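Local coordinates for sensor-type histidine kinase prrB (Mycobacterium tuberculosis, PDB 1YSR), which uses ATP to phosphorylate a histidine as the sensor kinase of the PrrB/PrrA two-component system, the fragment here being its C-terminal ATP-binding domain, at the interface of chains A and B. Sequence-based numbering; all coordinates share one arbitrary frame. Chains: chain A/B, Sensor-type histidine kinase prrB.

The interface of chains A and B. Residues chain A 75, 149-150; chain B 52-53, 56, 60, 102, 118.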
loop_
_atom_site.group_PDB
_atom_site.type_symbol
_atom_site.label_atom_id
_atom_site.label_comp_id
_atom_site.label_asym_id
_atom_site.label_seq_id
_atom_site.Cartn_x
_atom_site.Cartn_y
_atom_site.Cartn_z
ATOM N N ARG A 75 9.990 14.622 12.382
ATOM C CA ARG A 75 10.289 15.478 11.252
ATOM C C ARG A 75 11.152 14.689 10.281
ATOM O O ARG A 75 11.067 14.901 9.116
ATOM C CB ARG A 75 10.998 16.761 11.708
ATOM C CG ARG A 75 10.170 17.679 12.637
ATOM C CD ARG A 75 11.151 18.626 13.429
ATOM N NE ARG A 75 10.494 19.729 14.158
ATOM C CZ ARG A 75 10.574 21.017 13.809
ATOM N NH1 ARG A 75 11.276 21.389 12.729
ATOM N NH2 ARG A 75 9.935 21.940 14.525
ATOM N N PRO A 149 8.917 12.472 3.480
ATOM C CA PRO A 149 8.781 13.117 2.171
ATOM C C PRO A 149 8.846 14.648 2.131
ATOM O O PRO A 149 8.868 15.226 1.017
ATOM C CB PRO A 149 7.394 12.635 1.713
ATOM C CG PRO A 149 6.611 12.572 3.010
ATOM C CD PRO A 149 7.590 12.154 4.080
ATOM N N SER A 150 8.856 15.268 3.312
ATOM C CA SER A 150 8.883 16.730 3.490
ATOM C C SER A 150 10.226 17.286 3.983
ATOM O O SER A 150 11.016 16.586 4.645
ATOM C CB SER A 150 7.786 17.135 4.486
ATOM O OG SER A 150 6.525 16.695 4.004
ATOM O OXT SER A 150 10.530 18.479 3.749
ATOM N N ASP B 52 0.119 17.128 4.984
ATOM C CA ASP B 52 1.320 16.994 5.803
ATOM C C ASP B 52 2.406 17.852 5.205
ATOM O O ASP B 52 3.138 18.554 5.900
ATOM C CB ASP B 52 1.871 15.564 5.810
ATOM C CG ASP B 52 1.030 14.605 6.539
ATOM O OD1 ASP B 52 0.167 15.028 7.332
ATOM O OD2 ASP B 52 1.250 13.376 6.299
ATOM N N ASN B 53 2.526 17.806 3.892
ATOM C CA ASN B 53 3.634 18.508 3.274
ATOM C C ASN B 53 3.426 20.022 3.403
ATOM O O ASN B 53 4.384 20.771 3.615
ATOM C CB ASN B 53 3.793 18.069 1.833
ATOM C CG ASN B 53 4.978 18.726 1.144
ATOM O OD1 ASN B 53 4.801 19.403 0.124
ATOM N ND2 ASN B 53 6.187 18.479 1.657
ATOM N N ALA B 56 4.294 20.940 6.910
ATOM C CA ALA B 56 5.738 20.832 7.101
ATOM C C ALA B 56 6.467 22.049 6.511
ATOM O O ALA B 56 7.380 22.597 7.124
ATOM C CB ALA B 56 6.254 19.541 6.490
ATOM N N LYS B 60 8.839 24.282 8.826
ATOM C CA LYS B 60 10.289 24.182 8.610
ATOM C C LYS B 60 10.827 25.389 7.834
ATOM O O LYS B 60 11.961 25.831 8.048
ATOM C CB LYS B 60 10.674 22.832 7.951
ATOM C CG LYS B 60 10.039 21.597 8.690
ATOM C CD LYS B 60 10.113 20.242 7.955
ATOM C CE LYS B 60 10.197 19.102 8.977
ATOM N NZ LYS B 60 9.641 17.753 8.515
ATOM N N SER B 102 10.237 19.845 -1.417
ATOM C CA SER B 102 10.864 20.147 -0.143
ATOM C C SER B 102 11.894 19.071 0.269
ATOM O O SER B 102 12.640 19.227 1.247
ATOM C CB SER B 102 9.801 20.281 0.939
ATOM O OG SER B 102 10.416 20.713 2.132
ATOM N N LEU B 118 4.730 18.164 -4.120
ATOM C CA LEU B 118 3.881 17.019 -3.734
ATOM C C LEU B 118 2.416 17.433 -3.696
ATOM O O LEU B 118 1.552 16.648 -4.081
ATOM C CB LEU B 118 4.243 16.487 -2.349
ATOM C CG LEU B 118 5.513 15.645 -2.234
ATOM C CD1 LEU B 118 5.792 15.294 -0.763
ATOM C CD2 LEU B 118 5.447 14.393 -3.145
#
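The C-terminal tail of chain A, together with the turn between strands 66-74 and 77-84, docks onto helix 44-60 of chain B, with the start of helix 117-125 and a loop at its flank. A:Ser150, the last residue of the sequence, is the centre of the patch. Its OG stands anti to the carbonyl carbon (chi1 -58°), which points the hydroxyl at the helix, while the terminal carboxylate faces the loop. B:Asn53 comes to meet it with CG anti to its own backbone N (chi1 -178°). The amide nitrogen ND2 donates to the hydroxyl OG of A:Ser150 at 3.0 Å, an almost straight bond (174° at H) with the acceptor practically in the amide plane. One turn further along the helix, the methyl of B:Ala56 presses on the same serine, CB to CB of A:Ser150 at 3.5 Å, a snug fit that seats the tail against the helix surface. On the carboxylate side B:Ser102 donates its hydroxyl OG to OXT of A:Ser150 at 2.8 Å. On the other side of the tail, CD1 of B:Leu118 sits near the carbonyl O of A:Pro149 at 3.6 Å and, more loosely, its ring carbon CB.

At the end of the helix B:Lys60 and A:Arg75 run past each other in opposite directions. The lysine, bent at chi3, brings its ammonium NZ to the backbone carbonyl O of A:Arg75 at 3.2 Å, in the carbonyl plane and on a lone pair, while its CE lies alongside the arginine CB. The extended arginine chain carries its guanidinium away from the ammonium, which should ease repulsion between the like charges.

The whole A-B interface is not an exact two-fold, so it may owe its existence to crystal packing; the structure alone does not show a role in the kinase. Between the two basic tips, NH1 of A:Arg75 and NZ of B:Lys60 remain 5.8 Å apart.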